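Local coordinates for uncharacterized protein, cytosolic disulfide reductase DsbM (Pseudomonas aeruginosa PAO1, PDB 5HFI) that probably works as a cytosolic disulfide reductase of the thioredoxin superfamily, and is captured here with glutathione in its redox pocket, at residues L137-G140 against A141-G144; A163-A166 against D167-L171; M115-R118 against I119-H123; K79-F82 against D83-R87. All coordinates share one frame; numbering follows the deposited sequence.

How the contacts relate
All four contacts are local and close no long loop; contacts 2 and 3 lie within helices, contacts 1 and 4 run into turns. They follow one another along the chain without nesting or crossing. Contact 4, in helix 79-85, comes first. Contact 3 follows in helix 112-124, contact 1 at the end of helix 133-142, and contact 2 in helix 159-174. Contact 3 is the hub: it touches contact 1 through a salt bridge from Glu142 to Arg118 and through leucine packing, and it touches contact 4 where His123 meets Tyr81 and Leu85. Contact 2 stands apart, its centre about 22 Å from that of contact 3. It joins its helix to strand 37-42 of the thioredoxin sheet.

Contact 1: L137-G140 against A141-G144; sequences LELG and AELG
A Schellman motif ends helix 133-142 here, with Gly144 at positive phi as its C-prime residue. Gly144 N bonds back to Ala141 O at 3.2 Å, and Leu145 N reaches Gly140 O. Before this end the backbone still makes regular i to i+4 bonds. Ala141 N donates to Leu137 O at 2.9 Å, and Leu143 N donates to Leu139 O at 3.1 Å.

Glu138 and Glu142 lie one turn apart and run side by side in the same direction. Their carboxylate planes are 50° apart. Both chains are extended beyond CG. Each carboxylate has its own arginine: Glu138 pairs with Arg128, and Glu142 with Arg118 of helix 112-124. These salt bridges probably offset the repulsion. Leu139 packs on that same helix, while Leu137 touches helix 149-157.

CG of Glu142 sits beside its own backbone N (chi1 -78°). This lays the start of the chain against the preceding turn, with Glu142 CG 3.3 Å from Glu138 O. Leu143 does likewise, its CG 3.5 Å from Leu139 O. At the outer ends, Glu138 OE1 and Glu142 OE2 come within 3.9 Å.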
loop_
_atom_site.group_PDB
_atom_site.type_symbol
_atom_site.label_atom_id
_atom_site.label_comp_id
_atom_site.label_asym_id
_atom_site.label_seq_id
_atom_site.Cartn_x
_atom_site.Cartn_y
_atom_site.Cartn_z
ATOM N N LEU A 137 -3.093 5.067 14.818
ATOM C CA LEU A 137 -2.399 4.777 16.068
ATOM C C LEU A 137 -2.866 3.454 16.657
ATOM O O LEU A 137 -2.068 2.705 17.232
ATOM C CB LEU A 137 -2.612 5.918 17.064
ATOM C CG LEU A 137 -1.615 7.086 17.062
ATOM C CD1 LEU A 137 -1.337 7.606 15.663
ATOM C CD2 LEU A 137 -2.127 8.214 17.951
ATOM N N GLU A 138 -4.157 3.147 16.511
ATOM C CA GLU A 138 -4.681 1.865 16.968
ATOM C C GLU A 138 -4.062 0.710 16.189
ATOM O O GLU A 138 -3.728 -0.330 16.768
ATOM C CB GLU A 138 -6.204 1.854 16.835
ATOM C CG GLU A 138 -6.863 0.534 17.198
ATOM C CD GLU A 138 -8.353 0.530 16.901
ATOM O OE1 GLU A 138 -8.947 -0.567 16.847
ATOM O OE2 GLU A 138 -8.930 1.625 16.719
ATOM N N LEU A 139 -3.902 0.876 14.874
ATOM C CA LEU A 139 -3.262 -0.163 14.074
ATOM C C LEU A 139 -1.802 -0.337 14.467
ATOM O O LEU A 139 -1.311 -1.469 14.562
ATOM C CB LEU A 139 -3.379 0.170 12.586
ATOM C CG LEU A 139 -4.793 0.243 12.009
ATOM C CD1 LEU A 139 -4.729 0.470 10.501
ATOM C CD2 LEU A 139 -5.574 -1.023 12.330
ATOM N N GLY A 140 -1.088 0.768 14.689
ATOM C CA GLY A 140 0.293 0.658 15.130
ATOM C C GLY A 140 0.416 -0.045 16.468
ATOM O O GLY A 140 1.329 -0.848 16.680
ATOM N N ALA A 141 -0.512 0.237 17.384
ATOM C CA ALA A 141 -0.492 -0.435 18.678
ATOM C C ALA A 141 -0.860 -1.908 18.551
ATOM O O ALA A 141 -0.406 -2.728 19.357
ATOM C CB ALA A 141 -1.433 0.272 19.653
ATOM N N GLU A 142 -1.678 -2.264 17.555
ATOM C CA GLU A 142 -1.967 -3.674 17.309
ATOM C C GLU A 142 -0.710 -4.425 16.889
ATOM O O GLU A 142 -0.510 -5.583 17.276
ATOM C CB GLU A 142 -3.045 -3.823 16.236
ATOM C CG GLU A 142 -4.461 -3.577 16.715
ATOM C CD GLU A 142 -5.497 -4.031 15.702
ATOM O OE1 GLU A 142 -5.181 -4.925 14.887
ATOM O OE2 GLU A 142 -6.626 -3.495 15.719
ATOM N N LEU A 143 0.144 -3.783 16.095
ATOM C CA LEU A 143 1.399 -4.373 15.649
ATOM C C LEU A 143 2.508 -4.254 16.685
ATOM O O LEU A 143 3.653 -4.607 16.389
ATOM C CB LEU A 143 1.852 -3.733 14.332
ATOM C CG LEU A 143 0.902 -3.833 13.132
ATOM C CD1 LEU A 143 1.608 -3.410 11.859
ATOM C CD2 LEU A 143 0.347 -5.230 12.971
ATOM N N GLY A 144 2.200 -3.770 17.882
ATOM C CA GLY A 144 3.202 -3.695 18.925
ATOM C C GLY A 144 4.145 -2.522 18.796
ATOM O O GLY A 144 5.340 -2.660 19.075
#

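Contact 2: A163-A166 against D167-L171; sequences AHFA and DSRRL
His164 O takes the backbone N of Ser168 at 2.9 Å, in a regular helical bond. Ser168 OG lies 3.0 Å from the same His164 O. Whether its proton goes there is not settled, because Gly42 O is also an acceptor for Ser168 OG. The hydroxyl stands beside the backbone N of its own residue (chi1 -62°), which turns it back toward the preceding turn.

Ser168 OG also lies over one face of the His164 ring, offset toward the rim and 3.9 Å from His164 NE2. That nitrogen is hydrogen-bonded to Gly42 N. On the other ring nitrogen, a water bridges His164 ND1, at 3.1 Å, to Asp167 OD1. The link to the aspartate is weak. Both ring nitrogens thus have a polar partner, NE2 a backbone N and ND1 a water.

Arg169 runs back along the helix in an extended chain. Its CD passes 3.3 Å from Phe165 O, which also accepts the bond from Arg169 N. Farther out, Phe165 CB lies over one face of the Arg169 guanidinium, 3.9 Å from Arg169 NH1. The head of this arginine bonds to Gly43 O, Gly44 O and Thr47. Arg170 N bonds to Ala166 O.

The Arg169 side chain is about 9 Å from the bound glutathione, and that of Ser168 about 6 Å from Phe180 of the pocket. Helix 159-174 packs against strand 37-42 of the thioredoxin-fold sheet, where Ser168 and Leu171 touch His41. His164 and Phe165 meet helix 96-109 at Leu103 and Thr99.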
loop_
_atom_site.group_PDB
_atom_site.type_symbol
_atom_site.label_atom_id
_atom_site.label_comp_id
_atom_site.label_asym_id
_atom_site.label_seq_id
_atom_site.Cartn_x
_atom_site.Cartn_y
_atom_site.Cartn_z
ATOM N N ALA A 163 8.521 15.028 1.121
ATOM C CA ALA A 163 9.736 14.612 0.426
ATOM C C ALA A 163 9.615 13.193 -0.118
ATOM O O ALA A 163 10.153 12.892 -1.190
ATOM C CB ALA A 163 10.938 14.717 1.364
ATOM N N HIS A 164 8.924 12.311 0.608
ATOM C CA HIS A 164 8.699 10.952 0.127
ATOM C C HIS A 164 7.813 10.946 -1.113
ATOM O O HIS A 164 8.104 10.241 -2.088
ATOM C CB HIS A 164 8.074 10.106 1.239
ATOM C CG HIS A 164 7.920 8.656 0.891
ATOM N ND1 HIS A 164 8.988 7.784 0.850
ATOM C CD2 HIS A 164 6.823 7.922 0.588
ATOM C CE1 HIS A 164 8.556 6.577 0.529
ATOM N NE2 HIS A 164 7.246 6.633 0.364
ATOM N N PHE A 165 6.723 11.720 -1.088
ATOM C CA PHE A 165 5.848 11.830 -2.253
ATOM C C PHE A 165 6.610 12.348 -3.468
ATOM O O PHE A 165 6.473 11.816 -4.575
ATOM C CB PHE A 165 4.671 12.757 -1.945
ATOM C CG PHE A 165 3.575 12.115 -1.149
ATOM C CD1 PHE A 165 2.677 12.895 -0.441
ATOM C CD2 PHE A 165 3.437 10.738 -1.108
ATOM C CE1 PHE A 165 1.661 12.318 0.292
ATOM C CE2 PHE A 165 2.425 10.153 -0.373
ATOM C CZ PHE A 165 1.532 10.946 0.327
ATOM N N ALA A 166 7.398 13.410 -3.283
ATOM C CA ALA A 166 8.145 13.980 -4.398
ATOM C C ALA A 166 9.133 12.972 -4.965
ATOM O O ALA A 166 9.271 12.843 -6.186
ATOM C CB ALA A 166 8.870 15.250 -3.950
ATOM N N ASP A 167 9.823 12.242 -4.085
ATOM C CA ASP A 167 10.735 11.194 -4.529
ATOM C C ASP A 167 9.998 10.118 -5.319
ATOM O O ASP A 167 10.467 9.681 -6.375
ATOM C CB ASP A 167 11.447 10.590 -3.316
ATOM C CG ASP A 167 12.618 9.707 -3.701
ATOM O OD1 ASP A 167 12.496 8.468 -3.565
ATOM O OD2 ASP A 167 13.659 10.254 -4.130
ATOM N N SER A 168 8.839 9.677 -4.820
ATOM C CA SER A 168 8.090 8.627 -5.504
ATOM C C SER A 168 7.612 9.084 -6.874
ATOM O O SER A 168 7.678 8.324 -7.847
ATOM C CB SER A 168 6.900 8.186 -4.653
ATOM O OG SER A 168 7.312 7.635 -3.412
ATOM N N ARG A 169 7.120 10.319 -6.974
ATOM C CA ARG A 169 6.573 10.777 -8.248
ATOM C C ARG A 169 7.662 11.005 -9.286
ATOM O O ARG A 169 7.412 10.844 -10.487
ATOM C CB ARG A 169 5.751 12.044 -8.033
ATOM C CG ARG A 169 4.467 11.763 -7.293
ATOM C CD ARG A 169 3.998 12.950 -6.485
ATOM N NE ARG A 169 2.730 12.660 -5.823
ATOM C CZ ARG A 169 2.128 13.483 -4.972
ATOM N NH1 ARG A 169 2.680 14.650 -4.677
ATOM N NH2 ARG A 169 0.975 13.136 -4.416
ATOM N N ARG A 170 8.868 11.375 -8.852
ATOM C CA ARG A 170 9.973 11.483 -9.796
ATOM C C ARG A 170 10.405 10.114 -10.297
ATOM O O ARG A 170 10.773 9.974 -11.469
ATOM C CB ARG A 170 11.140 12.223 -9.152
ATOM C CG ARG A 170 10.840 13.678 -8.900
ATOM C CD ARG A 170 12.018 14.377 -8.266
ATOM N NE ARG A 170 11.738 15.795 -8.144
ATOM C CZ ARG A 170 12.668 16.705 -7.896
ATOM N NH1 ARG A 170 13.931 16.323 -7.747
ATOM N NH2 ARG A 170 12.345 17.990 -7.796
ATOM N N LEU A 171 10.361 9.099 -9.432
ATOM C CA LEU A 171 10.610 7.735 -9.879
ATOM C C LEU A 171 9.550 7.290 -10.881
ATOM O O LEU A 171 9.875 6.736 -11.938
ATOM C CB LEU A 171 10.656 6.793 -8.676
ATOM C CG LEU A 171 10.903 5.317 -8.988
ATOM C CD1 LEU A 171 12.234 5.141 -9.702
ATOM C CD2 LEU A 171 10.861 4.495 -7.711
HETATM O O HOH W 1 11.658 8.687 -0.466
#

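Contact 3: M115-R118 against I119-H123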
loop_
_atom_site.group_PDB
_atom_site.type_symbol
_atom_site.label_atom_id
_atom_site.label_comp_id
_atom_site.label_asym_id
_atom_site.label_seq_id
_atom_site.Cartn_x
_atom_site.Cartn_y
_atom_site.Cartn_z
ATOM N N MET A 115 2.712 -2.828 7.955
ATOM C CA MET A 115 1.739 -1.790 8.284
ATOM C C MET A 115 0.840 -1.483 7.091
ATOM O O MET A 115 -0.367 -1.268 7.258
ATOM C CB MET A 115 2.457 -0.530 8.769
ATOM C CG MET A 115 1.617 0.743 8.717
ATOM S SD MET A 115 0.149 0.720 9.779
ATOM C CE MET A 115 0.758 -0.028 11.267
ATOM N N LEU A 116 1.402 -1.468 5.876
ATOM C CA LEU A 116 0.579 -1.262 4.687
ATOM C C LEU A 116 -0.478 -2.351 4.557
ATOM O O LEU A 116 -1.649 -2.059 4.291
ATOM C CB LEU A 116 1.454 -1.215 3.432
ATOM C CG LEU A 116 0.706 -1.141 2.096
ATOM C CD1 LEU A 116 -0.121 0.137 2.001
ATOM C CD2 LEU A 116 1.666 -1.247 0.912
ATOM N N ALA A 117 -0.081 -3.613 4.745
ATOM C CA ALA A 117 -1.040 -4.711 4.672
ATOM C C ALA A 117 -2.126 -4.570 5.731
ATOM O O ALA A 117 -3.302 -4.855 5.469
ATOM C CB ALA A 117 -0.319 -6.052 4.824
ATOM N N ARG A 118 -1.750 -4.138 6.939
ATOM C CA ARG A 118 -2.735 -3.961 8.004
ATOM C C ARG A 118 -3.672 -2.799 7.700
ATOM O O ARG A 118 -4.879 -2.881 7.965
ATOM C CB ARG A 118 -2.030 -3.737 9.340
ATOM C CG ARG A 118 -2.981 -3.610 10.525
ATOM C CD ARG A 118 -3.690 -4.929 10.804
ATOM N NE ARG A 118 -4.763 -4.788 11.786
ATOM C CZ ARG A 118 -6.032 -4.535 11.478
ATOM N NH1 ARG A 118 -6.396 -4.388 10.210
ATOM N NH2 ARG A 118 -6.940 -4.426 12.439
ATOM N N ILE A 119 -3.125 -1.704 7.158
ATOM C CA ILE A 119 -3.939 -0.552 6.774
ATOM C C ILE A 119 -4.982 -0.959 5.742
ATOM O O ILE A 119 -6.156 -0.575 5.829
ATOM C CB ILE A 119 -3.041 0.582 6.242
ATOM C CG1 ILE A 119 -2.364 1.332 7.389
ATOM C CG2 ILE A 119 -3.837 1.548 5.366
ATOM C CD1 ILE A 119 -1.307 2.323 6.922
ATOM N N GLN A 120 -4.564 -1.740 4.743
ATOM C CA GLN A 120 -5.489 -2.144 3.689
ATOM C C GLN A 120 -6.579 -3.055 4.236
ATOM O O GLN A 120 -7.739 -2.954 3.826
ATOM C CB GLN A 120 -4.729 -2.829 2.554
ATOM C CG GLN A 120 -3.794 -1.898 1.795
ATOM C CD GLN A 120 -2.752 -2.652 0.995
ATOM O OE1 GLN A 120 -2.232 -3.677 1.439
ATOM N NE2 GLN A 120 -2.430 -2.141 -0.187
ATOM N N ARG A 121 -6.229 -3.945 5.168
ATOM C CA ARG A 121 -7.248 -4.763 5.818
ATOM C C ARG A 121 -8.216 -3.901 6.621
ATOM O O ARG A 121 -9.432 -4.125 6.585
ATOM C CB ARG A 121 -6.593 -5.817 6.713
ATOM C CG ARG A 121 -5.867 -6.921 5.957
ATOM C CD ARG A 121 -5.358 -7.996 6.910
ATOM N NE ARG A 121 -5.062 -9.247 6.218
ATOM C CZ ARG A 121 -3.836 -9.668 5.921
ATOM N NH1 ARG A 121 -2.781 -8.938 6.260
ATOM N NH2 ARG A 121 -3.664 -10.821 5.287
ATOM N N ALA A 122 -7.700 -2.907 7.348
ATOM C CA ALA A 122 -8.577 -2.035 8.126
ATOM C C ALA A 122 -9.564 -1.303 7.225
ATOM O O ALA A 122 -10.720 -1.082 7.604
ATOM C CB ALA A 122 -7.746 -1.039 8.934
ATOM N N HIS A 123 -9.146 -0.929 6.048
ATOM C CA HIS A 123 -9.991 -0.214 5.106
ATOM C C HIS A 123 -10.965 -1.148 4.352
ATOM O O HIS A 123 -12.144 -1.009 4.515
ATOM C CB HIS A 123 -9.114 0.508 4.114
ATOM C CG HIS A 123 -9.836 1.319 3.086
ATOM N ND1 HIS A 123 -10.337 2.569 3.344
ATOM C CD2 HIS A 123 -10.044 1.101 1.775
ATOM C CE1 HIS A 123 -10.851 3.065 2.246
ATOM N NE2 HIS A 123 -10.699 2.188 1.282
HETATM O O HOH W 2 -3.409 -6.460 2.838
#
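Apolar contact is closest between Met115 and Ile119. Met115 SD lies 3.5 Å from Ile119 CG1 and almost as near to Ile119 CD1. The methionine chain bends at chi2 (63°), which brings the sulfur to this branch; a second bend at chi3 sets CE. One residue along, a methyl of Leu116 lies by the amide of Gln120 in van der Waals contact, with Leu116 CD1 3.9 Å from Gln120 NE2.

The backbone bonds are regular. Ile119 N donates to Met115 O at 2.8 Å, and Ala122 N donates to Arg118 O at 2.9 Å. A water also donates to Ala117 O at 3.1 Å, and more weakly to Gln120 OE1. Ala117 O therefore serves both this water and Arg121 N.

Among the charged groups, Arg118 bends at chi2 (67°), and its head swings over the next turn. Arg118 NH1 comes 3.8 Å from Ala122 CB. The same nitrogen forms a salt bridge to Glu126, with Glu142 a second partner of the head. Arg121 crosses Arg118 at about a right angle, with their guanidinium planes 66° apart. Arg121 NH1 lies 4.1 Å from Ala117 CB.

Ile119 touches both helix 96-109 and helix 133-142. Gln120 meets Ser24 and touches the CxxC motif, though its side chain is about 7 Å from that of Cys17, the covalent glutathione site. This is a core helix of the helical region that accompanies the thioredoxin fold in DsbA-like proteins.

Contact 4: K79-F82 against D83-R87; sequences KDYF and DGLLR
Tyr81 turns one face of its ring to Leu86. Leu86 CD1 makes a CH-pi contact 3.9 Å from the ring centroid and 30° off the normal. It is nearest the hydroxyl end, with Leu86 CD1 3.4 Å from Tyr81 CZ. Leu85 meets the same ring at its edge, where Leu85 CD2 approaches Tyr81 CD2. Tyr81 CG stands opposite its own backbone N (chi1 167°), which carries the ring toward the turn that follows. Its hydroxyl is bonded to Asp66, and the ring also meets Tyr124 edge-to-face and His123.

The backbone widens here. Asp83 N bonds to Lys79 O at 2.9 Å in the normal i to i+4 way. The next two bonds span five residues: Leu85 N donates to Asp80 O at 2.9 Å, and Leu86 N to Tyr81 O at 3.0 Å. The extra residue brings Gly84 CA to 3.2 Å from Asp80 O.

At the surface, Asp83 and Arg87 form a salt bridge through Arg87 NH2 and Asp83 OD1, at 3.3 Å. The hydrogen bonds within it are weak. Phe82 faces helix 64-73, touching Asp66 and Leu67.

The side chain of Tyr81 is about 10 Å from the bound glutathione. The wide turn is a pi-type turn, a form marked by i to i+5 backbone bonds, and it lies at residues 83-85 of helix 79-85, in the helical part of this DsbA-like protein.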
loop_
_atom_site.group_PDB
_atom_site.type_symbol
_atom_site.label_atom_id
_atom_site.label_comp_id
_atom_site.label_asym_id
_atom_site.label_seq_id
_atom_site.Cartn_x
_atom_site.Cartn_y
_atom_site.Cartn_z
ATOM N N LYS A 79 -18.250 -6.457 4.604
ATOM C CA LYS A 79 -19.533 -5.760 4.608
ATOM C C LYS A 79 -19.427 -4.387 5.259
ATOM O O LYS A 79 -20.142 -3.459 4.863
ATOM C CB LYS A 79 -20.591 -6.604 5.320
ATOM C CG LYS A 79 -20.284 -6.892 6.784
ATOM C CD LYS A 79 -21.425 -7.643 7.452
ATOM C CE LYS A 79 -21.094 -7.979 8.899
ATOM N NZ LYS A 79 -19.944 -8.920 9.004
ATOM N N ASP A 80 -18.546 -4.231 6.251
ATOM C CA ASP A 80 -18.372 -2.926 6.877
ATOM C C ASP A 80 -17.697 -1.933 5.941
ATOM O O ASP A 80 -17.744 -0.724 6.197
ATOM C CB ASP A 80 -17.571 -3.061 8.173
ATOM C CG ASP A 80 -18.314 -3.851 9.238
ATOM O OD1 ASP A 80 -17.660 -4.613 9.979
ATOM O OD2 ASP A 80 -19.552 -3.709 9.335
ATOM N N TYR A 81 -17.076 -2.415 4.867
ATOM C CA TYR A 81 -16.527 -1.548 3.830
ATOM C C TYR A 81 -17.581 -1.215 2.777
ATOM O O TYR A 81 -17.859 -0.039 2.519
ATOM C CB TYR A 81 -15.305 -2.213 3.188
ATOM C CG TYR A 81 -14.845 -1.558 1.908
ATOM C CD1 TYR A 81 -15.051 -2.171 0.679
ATOM C CD2 TYR A 81 -14.204 -0.326 1.926
ATOM C CE1 TYR A 81 -14.631 -1.575 -0.496
ATOM C CE2 TYR A 81 -13.781 0.280 0.756
ATOM C CZ TYR A 81 -13.997 -0.351 -0.451
ATOM O OH TYR A 81 -13.579 0.243 -1.618
ATOM N N PHE A 82 -18.177 -2.246 2.170
ATOM C CA PHE A 82 -19.187 -2.037 1.133
ATOM C C PHE A 82 -20.367 -1.230 1.658
ATOM O O PHE A 82 -20.809 -0.267 1.020
ATOM C CB PHE A 82 -19.679 -3.385 0.599
ATOM C CG PHE A 82 -18.741 -4.042 -0.372
ATOM C CD1 PHE A 82 -18.081 -3.300 -1.336
ATOM C CD2 PHE A 82 -18.529 -5.410 -0.324
ATOM C CE1 PHE A 82 -17.221 -3.908 -2.232
ATOM C CE2 PHE A 82 -17.676 -6.025 -1.216
ATOM C CZ PHE A 82 -17.020 -5.274 -2.172
ATOM N N ASP A 83 -20.901 -1.618 2.814
ATOM C CA ASP A 83 -22.143 -1.057 3.327
ATOM C C ASP A 83 -21.935 -0.182 4.557
ATOM O O ASP A 83 -22.915 0.218 5.192
ATOM C CB ASP A 83 -23.133 -2.181 3.639
ATOM C CG ASP A 83 -23.519 -2.975 2.404
ATOM O OD1 ASP A 83 -23.650 -2.366 1.321
ATOM O OD2 ASP A 83 -23.685 -4.209 2.515
ATOM N N GLY A 84 -20.690 0.128 4.904
ATOM C CA GLY A 84 -20.428 0.996 6.033
ATOM C C GLY A 84 -19.578 2.195 5.670
ATOM O O GLY A 84 -20.049 3.335 5.697
ATOM N N LEU A 85 -18.317 1.941 5.321
ATOM C CA LEU A 85 -17.396 3.027 5.002
ATOM C C LEU A 85 -17.799 3.734 3.713
ATOM O O LEU A 85 -17.891 4.966 3.672
ATOM C CB LEU A 85 -15.972 2.484 4.894
ATOM C CG LEU A 85 -14.876 3.515 4.630
ATOM C CD1 LEU A 85 -14.815 4.517 5.763
ATOM C CD2 LEU A 85 -13.538 2.830 4.443
ATOM N N LEU A 86 -18.039 2.971 2.645
ATOM C CA LEU A 86 -18.414 3.566 1.368
ATOM C C LEU A 86 -19.781 4.230 1.413
ATOM O O LEU A 86 -20.150 4.924 0.460
ATOM C CB LEU A 86 -18.373 2.500 0.274
ATOM C CG LEU A 86 -16.949 2.187 -0.188
ATOM C CD1 LEU A 86 -16.944 1.203 -1.340
ATOM C CD2 LEU A 86 -16.225 3.470 -0.564
ATOM N N ARG A 87 -20.527 4.037 2.496
ATOM C CA ARG A 87 -21.803 4.693 2.711
ATOM C C ARG A 87 -21.709 5.835 3.717
ATOM O O ARG A 87 -22.707 6.527 3.944
ATOM C CB ARG A 87 -22.831 3.662 3.180
ATOM C CG ARG A 87 -22.883 2.398 2.321
ATOM C CD ARG A 87 -24.196 2.308 1.568
ATOM N NE ARG A 87 -24.430 1.018 0.927
ATOM C CZ ARG A 87 -25.218 0.851 -0.131
ATOM N NH1 ARG A 87 -25.837 1.894 -0.668
ATOM N NH2 ARG A 87 -25.388 -0.354 -0.654
#